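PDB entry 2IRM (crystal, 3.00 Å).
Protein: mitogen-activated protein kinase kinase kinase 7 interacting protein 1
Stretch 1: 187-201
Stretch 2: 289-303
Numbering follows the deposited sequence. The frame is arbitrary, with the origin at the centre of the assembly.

Stretch 1, residues 187-201: TLTVTQLSVDHNLLN
Stretch 2 (289-303) DASTGNRELVRMISE

This is a strand-on-helix packing contact with a smaller loop patch, without hydrogen bonds between the two stretches: a short strand, Thr-189 to Gln-192, lies across the helix that begins at Thr-292, with 432 Å² of surface buried in total. The axes approach to 9.1 Å, and their N-to-C directions make an angle of 131°, so the strand runs obliquely against the helix. Two CA pairs fix the register, Val-190 CA to Arg-295 CA at 6.6 Å and Leu-200 CA to Ala-290 CA at 6.1 Å.

The first rule is strand alternation. With phi/psi running from -142/110 at Leu-188 and -100/109 at Thr-189 through -75/132 and -143/106 to -68/118 at Gln-192, the extended backbone turns the CA-to-CB bonds of Leu-188, Val-190 and Gln-192 toward the helix, whereas those of Thr-189 and Thr-191 point away and their side chains touch nothing across the contact. The helix answers with a matching period: Asn-294, Val-298 and Ser-302, spaced four apart, all point toward the strand. Since the directions are more antiparallel than parallel, Leu-188, just before the strand, meets Val-298 and Ser-302, while Val-190 and Gln-192 meet Asn-294 nearer the helix start.

Val-190, chi1 t, is the centre, with 91 Å² covered. Val-190 CG2 lies 3.5 Å from Val-298 CG2, also on a t rotamer, and Val-190 CG1 is 4.0 Å from Asn-294 CB. Leu-188, with chi1 off-well at -101° and chi2 t, places Leu-188 CD1 3.9 Å from both Val-298 CG1 and Ser-302 CB. Ser-302, chi1 p, turns its CB toward Leu-188, and Ser-302 OG donates to Arg-299 O at 2.9 Å, within the same stretch.

Arg-295 closes one margin. Its CB points sideways, but three m torsions fold the chain back, and Arg-295 CD comes 3.8 Å from Val-190 CG2, which sits at the edge of the guanidinium, near its plane. Arg-295 NH1 is 4.4 Å from Leu-188 O, a proximity rather than a bond.

Gln-192 marks the polar end. Extended as t, t, with chi3 -27°, it sends Gln-192 NE2 to Asp-196 OD2 at 3.1 Å and a nearly straight 170°; weak bonds from Gln-192 NE2 reach Ser-194 O at 3.0 Å and Ser-194 OG at 3.3 Å. Gln-192 NE2 thus ties the strand end to the loop that follows, while Gln-192 OE1 faces the helix, 3.6 Å from Asn-294 ND2. Asn-294 is chi1 m, and its OD1 is bonded elsewhere in the structure.

A second, smaller patch comes from the loop. A type I turn from Asn-198 to Asn-201, with Asn-201 N bonded to Asn-198 O at 3.0 Å, brings Leu-200 (-67/-17, chi1 m, chi2 t) around so that Leu-200 CB lies 3.6 Å from Ala-290 CB. Ala-290, at 43/18, precedes the N-cap residue Ser-291, whose side chain makes no capping bond. The helix begins just beyond, with Glu-296 N bonded to Thr-292 O at 3.1 Å.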

# COMPACT_ATOMS: atom_id res chain seq x y z
N THR A 187 -25.81 -7.58 8.65
CA THR A 187 -25.34 -8.20 7.42
C THR A 187 -23.84 -8.33 7.20
O THR A 187 -23.30 -9.44 7.15
CB THR A 187 -25.84 -7.45 6.18
OG1 THR A 187 -25.36 -6.10 6.21
CG2 THR A 187 -27.36 -7.44 6.14
N LEU A 188 -23.16 -7.19 7.06
CA LEU A 188 -21.76 -7.18 6.70
C LEU A 188 -21.10 -6.06 7.49
O LEU A 188 -21.34 -4.88 7.23
CB LEU A 188 -21.42 -7.06 5.21
CG LEU A 188 -21.01 -8.35 4.48
CD1 LEU A 188 -20.48 -8.03 3.10
CD2 LEU A 188 -19.99 -9.17 5.27
N THR A 189 -20.28 -6.46 8.46
CA THR A 189 -19.50 -5.52 9.26
C THR A 189 -18.06 -5.43 8.76
O THR A 189 -17.27 -6.37 8.90
CB THR A 189 -19.52 -5.88 10.76
OG1 THR A 189 -18.98 -7.19 10.94
CG2 THR A 189 -20.94 -5.86 11.29
N VAL A 190 -17.74 -4.29 8.15
CA VAL A 190 -16.38 -3.97 7.71
C VAL A 190 -15.55 -3.61 8.93
O VAL A 190 -15.98 -2.83 9.78
CB VAL A 190 -16.37 -2.78 6.72
CG1 VAL A 190 -14.98 -2.53 6.17
CG2 VAL A 190 -17.34 -3.04 5.58
N THR A 191 -14.36 -4.19 9.03
CA THR A 191 -13.47 -3.88 10.14
C THR A 191 -12.00 -3.85 9.70
O THR A 191 -11.40 -4.89 9.45
CB THR A 191 -13.74 -4.78 11.41
OG1 THR A 191 -12.54 -4.90 12.18
CG2 THR A 191 -14.27 -6.17 11.05
N GLN A 192 -11.45 -2.64 9.61
CA GLN A 192 -10.06 -2.42 9.15
C GLN A 192 -9.01 -2.94 10.14
O GLN A 192 -8.94 -2.47 11.28
CB GLN A 192 -9.82 -0.93 8.85
CG GLN A 192 -8.39 -0.59 8.42
CD GLN A 192 -8.20 0.86 7.95
OE1 GLN A 192 -9.13 1.51 7.47
NE2 GLN A 192 -6.97 1.35 8.07
N LEU A 193 -8.21 -3.91 9.71
CA LEU A 193 -7.10 -4.42 10.53
C LEU A 193 -5.84 -3.58 10.32
O LEU A 193 -4.97 -3.48 11.20
CB LEU A 193 -6.80 -5.89 10.21
CG LEU A 193 -7.82 -7.03 10.34
CD1 LEU A 193 -8.71 -6.88 11.57
CD2 LEU A 193 -8.65 -7.10 9.08
N SER A 194 -5.75 -3.00 9.12
CA SER A 194 -4.65 -2.12 8.75
C SER A 194 -4.69 -0.80 9.53
O SER A 194 -5.71 -0.43 10.11
CB SER A 194 -4.70 -1.87 7.24
OG SER A 194 -4.52 -0.50 6.89
N VAL A 195 -3.55 -0.11 9.56
CA VAL A 195 -3.49 1.25 10.09
C VAL A 195 -2.88 2.13 9.02
O VAL A 195 -1.74 1.92 8.61
CB VAL A 195 -2.68 1.33 11.41
CG1 VAL A 195 -2.13 2.73 11.64
CG2 VAL A 195 -3.52 0.87 12.60
N ASP A 196 -3.67 3.10 8.55
CA ASP A 196 -3.24 4.03 7.51
C ASP A 196 -2.12 4.90 8.02
O ASP A 196 -2.28 5.62 9.02
CB ASP A 196 -4.40 4.89 7.07
CG ASP A 196 -5.51 4.07 6.47
OD1 ASP A 196 -5.22 3.27 5.54
OD2 ASP A 196 -6.67 4.21 6.92
N HIS A 197 -0.96 4.81 7.37
CA HIS A 197 0.16 5.66 7.73
C HIS A 197 0.27 6.81 6.75
O HIS A 197 1.22 6.87 5.98
CB HIS A 197 1.45 4.87 7.82
CG HIS A 197 1.47 3.85 8.91
ND1 HIS A 197 1.87 2.54 8.70
CD2 HIS A 197 1.11 3.93 10.21
CE1 HIS A 197 1.76 1.87 9.83
NE2 HIS A 197 1.31 2.69 10.77
N ASN A 198 -0.71 7.71 6.81
CA ASN A 198 -0.79 8.92 6.00
C ASN A 198 -1.68 9.97 6.65
O ASN A 198 -2.15 9.79 7.78
CB ASN A 198 -1.33 8.59 4.62
CG ASN A 198 -2.59 7.78 4.69
OD1 ASN A 198 -2.69 6.74 4.04
ND2 ASN A 198 -3.55 8.22 5.49
N LEU A 199 -1.96 11.06 5.94
CA LEU A 199 -2.71 12.14 6.55
C LEU A 199 -4.20 11.86 6.76
O LEU A 199 -4.89 12.65 7.41
CB LEU A 199 -2.49 13.44 5.78
CG LEU A 199 -1.43 14.38 6.34
CD1 LEU A 199 -0.44 13.67 7.23
CD2 LEU A 199 -0.72 15.11 5.21
N LEU A 200 -4.69 10.75 6.23
CA LEU A 200 -6.05 10.30 6.55
C LEU A 200 -6.16 9.90 8.01
O LEU A 200 -7.27 9.77 8.52
CB LEU A 200 -6.46 9.09 5.72
CG LEU A 200 -6.56 9.12 4.20
CD1 LEU A 200 -6.78 7.71 3.68
CD2 LEU A 200 -7.69 10.01 3.77
N ASN A 201 -5.02 9.67 8.66
CA ASN A 201 -4.99 9.23 10.05
C ASN A 201 -4.50 10.32 10.99
O ASN A 201 -3.31 10.65 11.04
CB ASN A 201 -4.12 7.96 10.13
CG ASN A 201 -3.83 7.53 11.55
OD1 ASN A 201 -2.89 6.76 11.77
ND2 ASN A 201 -4.62 7.99 12.52
N ASP A 289 -13.09 10.91 5.68
CA ASP A 289 -13.28 10.00 6.80
C ASP A 289 -12.78 8.58 6.52
O ASP A 289 -13.02 7.66 7.31
CB ASP A 289 -14.75 9.96 7.20
CG ASP A 289 -14.99 9.23 8.50
OD1 ASP A 289 -14.31 9.56 9.50
OD2 ASP A 289 -15.85 8.33 8.54
N ALA A 290 -12.08 8.41 5.41
CA ALA A 290 -11.16 7.29 5.24
C ALA A 290 -11.71 5.97 5.75
O ALA A 290 -10.96 5.02 5.98
CB ALA A 290 -9.80 7.63 5.83
N SER A 291 -13.03 5.90 5.92
CA SER A 291 -13.70 4.65 6.26
C SER A 291 -15.10 4.53 5.67
O SER A 291 -15.65 3.44 5.57
CB SER A 291 -13.77 4.59 7.79
OG SER A 291 -14.87 5.34 8.28
N THR A 292 -15.66 5.66 5.26
CA THR A 292 -16.76 5.67 4.29
C THR A 292 -16.34 5.06 2.95
O THR A 292 -17.14 4.38 2.31
CB THR A 292 -17.39 7.09 4.07
OG1 THR A 292 -16.36 8.08 3.96
CG2 THR A 292 -18.32 7.45 5.24
N GLY A 293 -15.09 5.28 2.56
CA GLY A 293 -14.53 4.65 1.37
C GLY A 293 -14.61 3.14 1.45
O GLY A 293 -15.07 2.49 0.51
N ASN A 294 -14.19 2.58 2.59
CA ASN A 294 -14.28 1.15 2.85
C ASN A 294 -15.69 0.62 2.63
O ASN A 294 -15.91 -0.22 1.77
CB ASN A 294 -13.84 0.81 4.28
CG ASN A 294 -12.47 1.35 4.63
OD1 ASN A 294 -11.54 1.37 3.82
ND2 ASN A 294 -12.33 1.79 5.88
N ARG A 295 -16.65 1.14 3.41
CA ARG A 295 -18.03 0.70 3.31
C ARG A 295 -18.52 0.70 1.87
O ARG A 295 -19.21 -0.24 1.45
CB ARG A 295 -18.94 1.58 4.18
CG ARG A 295 -18.98 1.19 5.67
CD ARG A 295 -19.77 -0.10 5.95
NE ARG A 295 -21.17 -0.01 5.55
CZ ARG A 295 -21.79 -0.82 4.69
NH1 ARG A 295 -21.13 -1.83 4.12
NH2 ARG A 295 -23.07 -0.63 4.40
N GLU A 296 -18.15 1.73 1.11
CA GLU A 296 -18.58 1.84 -0.28
C GLU A 296 -17.85 0.87 -1.21
O GLU A 296 -18.36 0.52 -2.26
CB GLU A 296 -18.46 3.28 -0.79
CG GLU A 296 -19.58 4.21 -0.29
CD GLU A 296 -20.99 3.73 -0.67
OE1 GLU A 296 -21.23 3.38 -1.85
OE2 GLU A 296 -21.87 3.72 0.21
N LEU A 297 -16.65 0.45 -0.81
CA LEU A 297 -15.93 -0.60 -1.53
C LEU A 297 -16.58 -1.96 -1.26
O LEU A 297 -16.73 -2.76 -2.17
CB LEU A 297 -14.46 -0.62 -1.12
CG LEU A 297 -13.55 -1.72 -1.67
CD1 LEU A 297 -13.25 -1.52 -3.15
CD2 LEU A 297 -12.27 -1.77 -0.88
N VAL A 298 -16.96 -2.20 -0.01
CA VAL A 298 -17.58 -3.45 0.40
C VAL A 298 -19.10 -3.55 0.18
O VAL A 298 -19.68 -4.62 0.36
CB VAL A 298 -17.51 -3.64 1.93
CG1 VAL A 298 -18.32 -4.85 2.37
CG2 VAL A 298 -16.06 -3.79 2.36
N ARG A 299 -19.76 -2.43 -0.09
CA ARG A 299 -21.10 -2.49 -0.65
C ARG A 299 -20.74 -3.05 -2.01
O ARG A 299 -21.12 -4.15 -2.38
CB ARG A 299 -21.49 -1.02 -0.79
CG ARG A 299 -22.88 -0.76 -1.37
CD ARG A 299 -23.93 -0.60 -0.29
NE ARG A 299 -25.15 0.01 -0.82
CZ ARG A 299 -26.36 -0.54 -0.74
NH1 ARG A 299 -26.53 -1.72 -0.15
NH2 ARG A 299 -27.40 0.09 -1.25
N MET A 300 -19.95 -2.26 -2.72
CA MET A 300 -19.68 -2.45 -4.14
C MET A 300 -19.33 -3.90 -4.48
O MET A 300 -19.81 -4.43 -5.49
CB MET A 300 -18.55 -1.52 -4.57
CG MET A 300 -18.47 -1.24 -6.05
SD MET A 300 -18.03 0.48 -6.40
CE MET A 300 -16.83 0.86 -5.12
N ILE A 301 -18.52 -4.55 -3.64
CA ILE A 301 -18.19 -5.95 -3.88
C ILE A 301 -19.33 -6.89 -3.48
O ILE A 301 -19.60 -7.86 -4.19
CB ILE A 301 -16.85 -6.40 -3.23
CG1 ILE A 301 -16.92 -6.44 -1.70
CG2 ILE A 301 -15.68 -5.53 -3.70
CD1 ILE A 301 -15.56 -6.52 -1.02
N SER A 302 -20.01 -6.59 -2.38
CA SER A 302 -21.11 -7.45 -1.91
C SER A 302 -22.28 -7.44 -2.88
O SER A 302 -23.09 -8.37 -2.89
CB SER A 302 -21.58 -7.05 -0.51
OG SER A 302 -22.46 -5.94 -0.54
N GLU A 303 -22.37 -6.39 -3.70
CA GLU A 303 -23.33 -6.33 -4.79
C GLU A 303 -22.83 -7.17 -5.97
O GLU A 303 -23.62 -7.66 -6.78
CB GLU A 303 -23.60 -4.89 -5.23
CG GLU A 303 -24.55 -4.13 -4.32
CD GLU A 303 -24.77 -2.69 -4.74
OE1 GLU A 303 -25.92 -2.22 -4.64
OE2 GLU A 303 -23.80 -2.01 -5.16